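Local coordinates for protein haloperoxidase (Corallina officinalis, PDB 1QHB) that catalyses the vanadate-dependent, hydrogen-peroxide-driven bromination of organic substrates as a calcium-stabilised homododecamer from a red alga, at residues N66-D71 and S426-V431; V493-A498 and G569-Q574; L586-F589 and T593-I596. One frame throughout, in Å; residues are numbered along the deposited sequence.

Interaction 1 (N66-D71 and S426-V431); sequences NGAIID and SVFPEV
N66 and A68 meet V427 and F428 where two surface loops come together, one leading into helix 72-84 and the other into helix 432-437. The first loop is shaped by an Asx turn: D64 OD1 accepts hydrogen bonds from the backbone N of N66 and also from that of A68, which ties the bend together on its own side of the contact. The side chain of N66 can be followed outward from its backbone. Its CB lies 4.0 Å from F428 CZ, at the end of the aromatic ring. With CG anti to the carbonyl carbon (chi1 -74°), the amide then swings across to V427, where CG packs against the CG1 methyl and OD1 comes within 3.8 Å of V427 CG1. That methyl is shared, since it also lies over the centre of the F428 ring, 3.9 Å above its plane. Behind the ring, at its own backbone, F428 O receives V431 N at 3.0 Å and N417 ND2 of helix 407-422. V416 of the same helix backs both N66 and V427. At the ring edge, A68 CB approaches F428 CZ at 4.3 Å, while N66 O lies in the ring plane, 3.2 Å from F428 CE2.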
ATOM      1  N   ASN A  66     -41.048 -16.476  44.978  1.00 18.64           N
ATOM      2  CA  ASN A  66     -39.828 -16.522  45.785  1.00 19.16           C
ATOM      3  C   ASN A  66     -38.804 -15.557  45.180  1.00 18.10           C
ATOM      4  O   ASN A  66     -37.664 -15.522  45.647  1.00 22.07           O
ATOM      5  CB  ASN A  66     -39.266 -17.918  45.800  1.00 19.89           C
ATOM      6  CG  ASN A  66     -39.969 -18.957  46.628  1.00 23.14           C
ATOM      7  OD1 ASN A  66     -39.912 -20.138  46.259  1.00 27.88           O
ATOM      8  ND2 ASN A  66     -40.524 -18.540  47.740  1.00 22.24           N
ATOM      9  N   GLY A  67     -39.174 -14.874  44.114  1.00 15.25           N
ATOM     10  CA  GLY A  67     -38.253 -13.909  43.508  1.00 17.80           C
ATOM     11  C   GLY A  67     -37.314 -14.522  42.458  1.00 18.85           C
ATOM     12  O   GLY A  67     -36.422 -13.827  41.959  1.00 18.26           O
ATOM     13  N   ALA A  68     -37.553 -15.753  42.021  1.00 15.71           N
ATOM     14  CA  ALA A  68     -36.719 -16.331  40.980  1.00 14.87           C
ATOM     15  C   ALA A  68     -37.448 -16.158  39.657  1.00 15.83           C
ATOM     16  O   ALA A  68     -38.695 -16.190  39.670  1.00 16.38           O
ATOM     17  CB  ALA A  68     -36.502 -17.826  41.196  1.00 13.93           C
ATOM     18  N   ILE A  69     -36.711 -16.049  38.542  1.00 14.52           N
ATOM     19  CA  ILE A  69     -37.507 -15.875  37.309  1.00 15.34           C
ATOM     20  C   ILE A  69     -38.287 -17.155  37.042  1.00 16.52           C
ATOM     21  O   ILE A  69     -37.851 -18.249  37.377  1.00 15.90           O
ATOM     22  CB  ILE A  69     -36.642 -15.519  36.094  1.00 20.28           C
ATOM     23  CG1 ILE A  69     -35.500 -16.541  35.923  1.00 16.08           C
ATOM     24  CG2 ILE A  69     -36.148 -14.087  36.219  1.00 11.14           C
ATOM     25  CD1 ILE A  69     -34.712 -16.188  34.654  1.00 25.05           C
ATOM     26  N   ILE A  70     -39.389 -17.007  36.348  1.00 15.48           N
ATOM     27  CA  ILE A  70     -40.265 -18.126  36.036  1.00 17.18           C
ATOM     28  C   ILE A  70     -39.721 -18.905  34.847  1.00 20.44           C
ATOM     29  O   ILE A  70     -39.912 -20.136  34.824  1.00 19.43           O
ATOM     30  CB  ILE A  70     -41.664 -17.614  35.664  1.00 21.78           C
ATOM     31  CG1 ILE A  70     -42.436 -17.130  36.912  1.00 24.31           C
ATOM     32  CG2 ILE A  70     -42.499 -18.663  34.944  1.00 22.95           C
ATOM     33  CD1 ILE A  70     -43.499 -16.112  36.467  1.00 19.81           C
ATOM     34  N   ASP A  71     -39.183 -18.181  33.849  1.00 19.07           N
ATOM     35  CA  ASP A  71     -38.709 -18.912  32.668  1.00 18.94           C
ATOM     36  C   ASP A  71     -37.282 -18.518  32.310  1.00 17.48           C
ATOM     37  O   ASP A  71     -37.046 -17.424  31.811  1.00 19.97           O
ATOM     38  CB  ASP A  71     -39.681 -18.602  31.546  1.00 14.03           C
ATOM     39  CG  ASP A  71     -39.439 -19.387  30.284  1.00 18.35           C
ATOM     40  OD1 ASP A  71     -38.413 -20.096  30.210  1.00 21.43           O
ATOM     41  OD2 ASP A  71     -40.254 -19.272  29.358  1.00 27.09           O
ATOM     42  N   SER A 426     -36.572 -25.470  52.845  1.00 34.85           N
ATOM     43  CA  SER A 426     -35.331 -25.017  52.246  1.00 33.03           C
ATOM     44  C   SER A 426     -35.589 -24.276  50.945  1.00 32.26           C
ATOM     45  O   SER A 426     -36.200 -24.863  50.051  1.00 30.06           O
ATOM     46  CB  SER A 426     -34.328 -26.135  51.983  1.00 39.67           C
ATOM     47  OG  SER A 426     -34.060 -26.839  53.190  1.00 50.86           O
ATOM     48  N   VAL A 427     -35.201 -23.004  50.915  1.00 24.95           N
ATOM     49  CA  VAL A 427     -35.373 -22.236  49.682  1.00 23.09           C
ATOM     50  C   VAL A 427     -34.056 -21.466  49.528  1.00 22.97           C
ATOM     51  O   VAL A 427     -33.638 -20.802  50.482  1.00 20.60           O
ATOM     52  CB  VAL A 427     -36.580 -21.304  49.611  1.00 24.35           C
ATOM     53  CG1 VAL A 427     -36.717 -20.701  48.219  1.00 22.45           C
ATOM     54  CG2 VAL A 427     -37.900 -21.990  49.932  1.00 24.63           C
ATOM     55  N   PHE A 428     -33.383 -21.598  48.377  1.00 20.66           N
ATOM     56  CA  PHE A 428     -32.123 -20.861  48.194  1.00 19.37           C
ATOM     57  C   PHE A 428     -31.074 -21.178  49.256  1.00 20.07           C
ATOM     58  O   PHE A 428     -30.469 -20.338  49.930  1.00 19.71           O
ATOM     59  CB  PHE A 428     -32.340 -19.349  48.117  1.00 21.08           C
ATOM     60  CG  PHE A 428     -33.348 -18.845  47.134  1.00 17.18           C
ATOM     61  CD1 PHE A 428     -33.537 -19.443  45.893  1.00 13.10           C
ATOM     62  CD2 PHE A 428     -34.150 -17.751  47.452  1.00 17.10           C
ATOM     63  CE1 PHE A 428     -34.466 -18.948  44.999  1.00 12.98           C
ATOM     64  CE2 PHE A 428     -35.102 -17.258  46.560  1.00 15.70           C
ATOM     65  CZ  PHE A 428     -35.247 -17.853  45.322  1.00 15.32           C
ATOM     66  N   PRO A 429     -30.684 -22.445  49.304  1.00 21.08           N
ATOM     67  CA  PRO A 429     -29.680 -22.956  50.218  1.00 20.80           C
ATOM     68  C   PRO A 429     -28.343 -22.321  49.996  1.00 21.81           C
ATOM     69  O   PRO A 429     -27.533 -22.098  50.917  1.00 22.25           O
ATOM     70  CB  PRO A 429     -29.685 -24.464  49.999  1.00 22.98           C
ATOM     71  CG  PRO A 429     -30.273 -24.679  48.658  1.00 21.33           C
ATOM     72  CD  PRO A 429     -31.258 -23.548  48.479  1.00 20.49           C
ATOM     73  N   GLU A 430     -28.096 -21.793  48.802  1.00 20.94           N
ATOM     74  CA  GLU A 430     -26.872 -21.093  48.443  1.00 21.51           C
ATOM     75  C   GLU A 430     -26.644 -19.894  49.349  1.00 22.02           C
ATOM     76  O   GLU A 430     -25.493 -19.507  49.530  1.00 24.85           O
ATOM     77  CB  GLU A 430     -26.920 -20.644  46.976  1.00 26.70           C
ATOM     78  CG  GLU A 430     -27.158 -21.799  46.005  1.00 24.12           C
ATOM     79  CD  GLU A 430     -28.619 -21.985  45.681  1.00 34.43           C
ATOM     80  OE1 GLU A 430     -29.463 -21.864  46.593  1.00 32.05           O
ATOM     81  OE2 GLU A 430     -29.080 -22.233  44.547  1.00 44.26           O
ATOM     82  N   VAL A 431     -27.699 -19.257  49.914  1.00 22.34           N
ATOM     83  CA  VAL A 431     -27.403 -18.142  50.817  1.00 21.32           C
ATOM     84  C   VAL A 431     -27.462 -18.549  52.285  1.00 22.97           C
ATOM     85  O   VAL A 431     -27.465 -17.650  53.138  1.00 21.99           O
ATOM     86  CB  VAL A 431     -28.261 -16.916  50.489  1.00 24.66           C
ATOM     87  CG1 VAL A 431     -27.999 -16.471  49.032  1.00 22.00           C
ATOM     88  CG2 VAL A 431     -29.737 -17.128  50.672  1.00 19.29           C
TER

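Interaction 2 (V493-A498 and G569-Q574); sequences VTILKA and GILEEQ
K497 NZ is gripped by two oxygens, N535 OD1 and P587 O, on the same turns of helix 484-499 that send I495 and A498 against L571 of helix 553-574. The helix contact is wholly apolar. L571 points toward the other helix, and its isobutyl end does all the touching. I495 starts off to one side, but its chain turns back (chi1 -70°, chi2 -50°) and brings CD1 obliquely over the branch point of the leucine, 4.0 Å from L571 CG and 4.1 Å from L571 CD2. The other methyl, L571 CD1, fits between residues one turn apart, 4.2 Å from both I495 CD1 and A498 CB. The helices pack at an ordinary distance, I495 CA and L571 CA being 8.4 Å apart, where the small A498 lets the leucine methyl come near. Both helices belong to the bundle that carries the cofactor site: G484 and H485 at the start of one, and H551 just before the other, belong to the vanadate site, far from this contact. Helix 376-402 closes one flank, its V386 touching I495 and I570, and I596, at the chain's C-terminus, touches L571.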
ATOM      1  N   VAL A 493     -12.848  13.175  38.391  1.00  6.94           N
ATOM      2  CA  VAL A 493     -11.884  13.716  39.336  1.00  8.99           C
ATOM      3  C   VAL A 493     -10.453  13.505  38.817  1.00  9.06           C
ATOM      4  O   VAL A 493      -9.609  14.300  39.164  1.00 12.02           O
ATOM      5  CB  VAL A 493     -12.058  13.275  40.808  1.00 16.08           C
ATOM      6  CG1 VAL A 493     -13.445  13.631  41.355  1.00  7.31           C
ATOM      7  CG2 VAL A 493     -11.762  11.804  40.955  1.00  9.50           C
ATOM      8  N   THR A 494     -10.201  12.536  37.950  1.00 11.26           N
ATOM      9  CA  THR A 494      -8.912  12.345  37.291  1.00 10.21           C
ATOM     10  C   THR A 494      -8.626  13.562  36.416  1.00  9.61           C
ATOM     11  O   THR A 494      -7.536  14.153  36.590  1.00 12.39           O
ATOM     12  CB  THR A 494      -8.897  11.050  36.462  1.00 12.89           C
ATOM     13  OG1 THR A 494      -9.068   9.992  37.405  1.00  8.52           O
ATOM     14  CG2 THR A 494      -7.565  10.816  35.739  1.00  6.75           C
ATOM     15  N   ILE A 495      -9.643  14.066  35.696  1.00  8.99           N
ATOM     16  CA  ILE A 495      -9.400  15.260  34.866  1.00  7.65           C
ATOM     17  C   ILE A 495      -9.068  16.460  35.727  1.00 11.21           C
ATOM     18  O   ILE A 495      -8.195  17.299  35.402  1.00 10.90           O
ATOM     19  CB  ILE A 495     -10.660  15.572  34.023  1.00 12.41           C
ATOM     20  CG1 ILE A 495     -10.928  14.579  32.916  1.00  9.41           C
ATOM     21  CG2 ILE A 495     -10.593  16.996  33.403  1.00  5.69           C
ATOM     22  CD1 ILE A 495      -9.730  14.253  31.999  1.00  6.09           C
ATOM     23  N   LEU A 496      -9.864  16.694  36.772  1.00  9.05           N
ATOM     24  CA  LEU A 496      -9.629  17.827  37.655  1.00 10.92           C
ATOM     25  C   LEU A 496      -8.283  17.708  38.382  1.00  8.93           C
ATOM     26  O   LEU A 496      -7.647  18.738  38.576  1.00 13.03           O
ATOM     27  CB  LEU A 496     -10.765  17.936  38.688  1.00  8.89           C
ATOM     28  CG  LEU A 496     -12.161  18.262  38.142  1.00 10.93           C
ATOM     29  CD1 LEU A 496     -13.196  18.152  39.275  1.00  8.33           C
ATOM     30  CD2 LEU A 496     -12.192  19.629  37.501  1.00  8.40           C
ATOM     31  N   LYS A 497      -7.871  16.517  38.836  1.00  8.93           N
ATOM     32  CA  LYS A 497      -6.568  16.485  39.540  1.00  9.86           C
ATOM     33  C   LYS A 497      -5.446  16.708  38.519  1.00 11.77           C
ATOM     34  O   LYS A 497      -4.442  17.235  38.918  1.00 10.64           O
ATOM     35  CB  LYS A 497      -6.329  15.198  40.284  1.00  8.28           C
ATOM     36  CG  LYS A 497      -7.256  14.827  41.433  1.00  7.29           C
ATOM     37  CD  LYS A 497      -6.834  13.556  42.111  1.00  8.28           C
ATOM     38  CE  LYS A 497      -7.011  12.368  41.198  1.00  8.89           C
ATOM     39  NZ  LYS A 497      -6.905  11.030  41.848  1.00  8.41           N
ATOM     40  N   ALA A 498      -5.540  16.391  37.240  1.00  8.45           N
ATOM     41  CA  ALA A 498      -4.554  16.660  36.239  1.00  9.80           C
ATOM     42  C   ALA A 498      -4.521  18.168  35.948  1.00  9.53           C
ATOM     43  O   ALA A 498      -3.445  18.714  35.698  1.00 12.83           O
ATOM     44  CB  ALA A 498      -4.874  15.975  34.896  1.00  7.41           C
ATOM     45  N   GLY A 569      -6.630   7.644  29.212  1.00  8.34           N
ATOM     46  CA  GLY A 569      -6.627   7.312  27.785  1.00  8.01           C
ATOM     47  C   GLY A 569      -6.999   8.445  26.853  1.00  9.29           C
ATOM     48  O   GLY A 569      -6.331   8.722  25.850  1.00  8.82           O
ATOM     49  N   ILE A 570      -8.034   9.211  27.255  1.00 10.33           N
ATOM     50  CA  ILE A 570      -8.420  10.402  26.519  1.00 10.15           C
ATOM     51  C   ILE A 570      -7.322  11.483  26.574  1.00 10.09           C
ATOM     52  O   ILE A 570      -6.908  12.153  25.601  1.00  9.73           O
ATOM     53  CB  ILE A 570      -9.748  10.974  27.063  1.00 10.37           C
ATOM     54  CG1 ILE A 570     -10.881   9.999  26.678  1.00  8.76           C
ATOM     55  CG2 ILE A 570      -9.967  12.362  26.566  1.00  7.42           C
ATOM     56  CD1 ILE A 570     -12.236  10.266  27.347  1.00 10.60           C
ATOM     57  N   LEU A 571      -6.784  11.686  27.763  1.00  8.89           N
ATOM     58  CA  LEU A 571      -5.725  12.732  27.804  1.00  7.29           C
ATOM     59  C   LEU A 571      -4.546  12.346  26.918  1.00  7.77           C
ATOM     60  O   LEU A 571      -3.966  13.214  26.257  1.00 10.74           O
ATOM     61  CB  LEU A 571      -5.188  12.892  29.223  1.00  9.36           C
ATOM     62  CG  LEU A 571      -6.204  13.591  30.140  1.00 12.66           C
ATOM     63  CD1 LEU A 571      -5.653  13.610  31.551  1.00  8.74           C
ATOM     64  CD2 LEU A 571      -6.491  14.966  29.598  1.00  6.83           C
ATOM     65  N   GLU A 572      -4.156  11.079  26.942  1.00  6.18           N
ATOM     66  CA  GLU A 572      -3.013  10.655  26.102  1.00 11.51           C
ATOM     67  C   GLU A 572      -3.239  10.848  24.602  1.00 10.13           C
ATOM     68  O   GLU A 572      -2.323  11.277  23.909  1.00  9.74           O
ATOM     69  CB  GLU A 572      -2.636   9.170  26.241  1.00  9.88           C
ATOM     70  CG  GLU A 572      -2.219   8.875  27.689  1.00 22.82           C
ATOM     71  CD  GLU A 572      -1.956   7.394  27.904  1.00 35.31           C
ATOM     72  OE1 GLU A 572      -2.472   6.581  27.100  1.00 30.90           O
ATOM     73  OE2 GLU A 572      -1.236   7.068  28.876  1.00 36.17           O
ATOM     74  N   GLU A 573      -4.440  10.518  24.143  1.00  7.36           N
ATOM     75  CA  GLU A 573      -4.771  10.702  22.730  1.00  9.26           C
ATOM     76  C   GLU A 573      -4.854  12.171  22.346  1.00 11.18           C
ATOM     77  O   GLU A 573      -4.357  12.485  21.244  1.00 10.09           O
ATOM     78  CB  GLU A 573      -6.094  10.009  22.425  1.00  5.86           C
ATOM     79  CG  GLU A 573      -5.877   8.498  22.330  1.00  6.02           C
ATOM     80  CD  GLU A 573      -7.227   7.784  22.421  1.00  9.77           C
ATOM     81  OE1 GLU A 573      -8.191   8.147  21.714  1.00  9.72           O
ATOM     82  OE2 GLU A 573      -7.250   6.845  23.246  1.00 10.90           O
ATOM     83  N   GLN A 574      -5.376  12.986  23.231  1.00 10.12           N
ATOM     84  CA  GLN A 574      -5.466  14.416  22.998  1.00  9.01           C
ATOM     85  C   GLN A 574      -4.135  15.117  23.058  1.00 11.76           C
ATOM     86  O   GLN A 574      -3.988  16.210  22.483  1.00 12.77           O
ATOM     87  CB  GLN A 574      -6.413  15.039  24.038  1.00  8.23           C
ATOM     88  CG  GLN A 574      -7.861  14.836  23.564  1.00  9.07           C
ATOM     89  CD  GLN A 574      -8.824  15.591  24.508  1.00 14.75           C
ATOM     90  OE1 GLN A 574      -8.418  16.294  25.416  1.00 13.43           O
ATOM     91  NE2 GLN A 574     -10.113  15.425  24.250  1.00  6.69           N
TER

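Interaction 3 (L586-F589 and T593-I596); sequences LPKF and TIQI
T593 faces P587 in a non-hydrogen-bonded pair, its OG1 3.7 Å from P587 CA. With OG1 beside its own backbone N (chi1 -79°), CG2 lies along the L586 backbone, near both L586 O and L586 N, and T593 CA makes a CA-H...O contact with L586 O at 3.3 Å. Replacing T593 with an alanine removes both gamma atoms and would probably uncover P587 CA and the L586 carbonyl. I594 is bonded to L586 in both directions, I594 N to L586 O at 3.0 Å and L586 N to I594 O at 2.9 Å. Both bonds are nearly straight (N-H...O 160° and 159°); L586 N lies almost in line with the I594 C=O, whereas I594 N is tilted from the plane of the L586 carbonyl. They tie strands 585-587 and 593-595 into a short C-terminal antiparallel beta hairpin. The I594 side chain leaves on the L586 face, CG1 anti to the backbone N, and its CG2 meets K588 CD at 4.0 Å and L586 CD2 at 4.1 Å. Q595 points away from the first strand, its amide bonding R403 NH2 and I401 O of a neighbouring subunit. At the chain end, I596 reaches back with CD1 to L586 CD2, 4.3 Å away.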
ATOM      1  N   LEU A 586      -0.432  13.946  36.876  1.00 13.02           N
ATOM      2  CA  LEU A 586      -1.652  13.383  37.471  1.00  9.73           C
ATOM      3  C   LEU A 586      -1.438  12.368  38.572  1.00 11.65           C
ATOM      4  O   LEU A 586      -0.939  11.249  38.374  1.00 15.47           O
ATOM      5  CB  LEU A 586      -2.510  12.771  36.357  1.00 12.00           C
ATOM      6  CG  LEU A 586      -3.616  11.765  36.719  1.00 17.79           C
ATOM      7  CD1 LEU A 586      -4.668  12.432  37.581  1.00 17.74           C
ATOM      8  CD2 LEU A 586      -4.219  11.209  35.453  1.00 21.39           C
ATOM      9  N   PRO A 587      -1.868  12.713  39.776  1.00 12.14           N
ATOM     10  CA  PRO A 587      -1.751  11.823  40.926  1.00 11.17           C
ATOM     11  C   PRO A 587      -2.832  10.771  40.797  1.00 12.95           C
ATOM     12  O   PRO A 587      -4.011  11.112  40.979  1.00 11.48           O
ATOM     13  CB  PRO A 587      -1.966  12.707  42.140  1.00 11.63           C
ATOM     14  CG  PRO A 587      -2.431  14.026  41.676  1.00 11.60           C
ATOM     15  CD  PRO A 587      -2.357  14.058  40.171  1.00 12.28           C
ATOM     16  N   LYS A 588      -2.489   9.505  40.574  1.00 10.11           N
ATOM     17  CA  LYS A 588      -3.516   8.479  40.421  1.00  8.68           C
ATOM     18  C   LYS A 588      -4.109   8.022  41.739  1.00 10.57           C
ATOM     19  O   LYS A 588      -3.578   8.295  42.819  1.00 10.81           O
ATOM     20  CB  LYS A 588      -2.941   7.286  39.654  1.00  8.49           C
ATOM     21  CG  LYS A 588      -2.477   7.678  38.234  1.00  9.02           C
ATOM     22  CD  LYS A 588      -1.719   6.542  37.570  1.00 18.15           C
ATOM     23  CE  LYS A 588      -2.576   5.264  37.502  1.00 16.30           C
ATOM     24  NZ  LYS A 588      -1.748   4.106  37.102  1.00 27.76           N
ATOM     25  N   PHE A 589      -5.202   7.234  41.708  1.00  8.04           N
ATOM     26  CA  PHE A 589      -5.763   6.682  42.927  1.00  9.53           C
ATOM     27  C   PHE A 589      -4.796   5.730  43.636  1.00 13.82           C
ATOM     28  O   PHE A 589      -4.974   5.456  44.820  1.00 13.95           O
ATOM     29  CB  PHE A 589      -7.057   5.925  42.656  1.00  6.25           C
ATOM     30  CG  PHE A 589      -8.190   6.798  42.150  1.00  8.20           C
ATOM     31  CD1 PHE A 589      -8.472   8.001  42.719  1.00  7.26           C
ATOM     32  CD2 PHE A 589      -8.966   6.370  41.093  1.00  8.72           C
ATOM     33  CE1 PHE A 589      -9.494   8.807  42.251  1.00 11.81           C
ATOM     34  CE2 PHE A 589      -9.986   7.150  40.620  1.00  8.91           C
ATOM     35  CZ  PHE A 589     -10.264   8.383  41.203  1.00 11.20           C
ATOM     36  N   THR A 593       2.251   8.878  40.305  1.00 11.63           N
ATOM     37  CA  THR A 593       1.964   9.970  39.388  1.00 14.41           C
ATOM     38  C   THR A 593       2.244   9.572  37.940  1.00 13.69           C
ATOM     39  O   THR A 593       3.249   8.909  37.748  1.00 14.56           O
ATOM     40  CB  THR A 593       2.747  11.205  39.856  1.00  9.84           C
ATOM     41  OG1 THR A 593       1.948  11.718  40.957  1.00 18.06           O
ATOM     42  CG2 THR A 593       2.883  12.327  38.881  1.00 16.37           C
ATOM     43  N   ILE A 594       1.386   9.974  36.990  1.00 12.20           N
ATOM     44  CA  ILE A 594       1.738   9.737  35.588  1.00 11.97           C
ATOM     45  C   ILE A 594       1.846  11.085  34.928  1.00 11.66           C
ATOM     46  O   ILE A 594       1.101  11.981  35.298  1.00 12.79           O
ATOM     47  CB  ILE A 594       0.790   8.796  34.818  1.00 12.73           C
ATOM     48  CG1 ILE A 594       1.326   8.641  33.396  1.00 11.45           C
ATOM     49  CG2 ILE A 594      -0.651   9.257  34.883  1.00  9.35           C
ATOM     50  CD1 ILE A 594       0.557   7.639  32.586  1.00 22.67           C
ATOM     51  N   GLN A 595       2.811  11.330  34.039  1.00 11.46           N
ATOM     52  CA  GLN A 595       2.916  12.624  33.367  1.00 10.22           C
ATOM     53  C   GLN A 595       2.494  12.375  31.931  1.00 14.23           C
ATOM     54  O   GLN A 595       2.951  11.441  31.278  1.00 11.82           O
ATOM     55  CB  GLN A 595       4.360  13.131  33.459  1.00  8.80           C
ATOM     56  CG  GLN A 595       4.753  13.405  34.918  1.00 18.06           C
ATOM     57  CD  GLN A 595       6.260  13.605  35.077  1.00 21.98           C
ATOM     58  OE1 GLN A 595       6.760  14.696  34.800  1.00 22.08           O
ATOM     59  NE2 GLN A 595       6.988  12.581  35.533  1.00 16.91           N
ATOM     60  N   ILE A 596       1.524  13.120  31.438  1.00 11.99           N
ATOM     61  CA  ILE A 596       0.905  13.006  30.142  1.00 12.31           C
ATOM     62  C   ILE A 596       1.044  14.281  29.326  1.00 15.68           C
ATOM     63  O   ILE A 596       1.445  14.164  28.138  1.00 19.53           O
ATOM     64  CB  ILE A 596      -0.596  12.681  30.292  1.00 17.48           C
ATOM     65  CG1 ILE A 596      -0.805  11.406  31.135  1.00 14.26           C
ATOM     66  CG2 ILE A 596      -1.235  12.491  28.926  1.00 13.95           C
ATOM     67  CD1 ILE A 596      -2.245  11.264  31.636  1.00 17.94           C
ATOM     68  OXT ILE A 596       0.517  15.329  29.729  1.00 21.91           O
TER

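The three interactions come in series along the chain. Interaction 1, at the surface, closes before helix 432-437, and interactions 2 and 3 follow on the opposite side of the chain's centre, their centres about 45 and 46 Å from that of interaction 1. Interactions 2 and 3 are neighbours, with centres 9 Å apart. Helix 553-574 is followed, after residues 575-584, by strand 585-587, and the hairpin lies back on the helix pair: T494 CG2 meets L586 CD2, and V493 packs on the F589 ring. The C-terminal hairpin thus rests on the two helices. Interactions 2 and 3 both border other subunits, whereas no other chain of the dodecamer touches the segments of interaction 1.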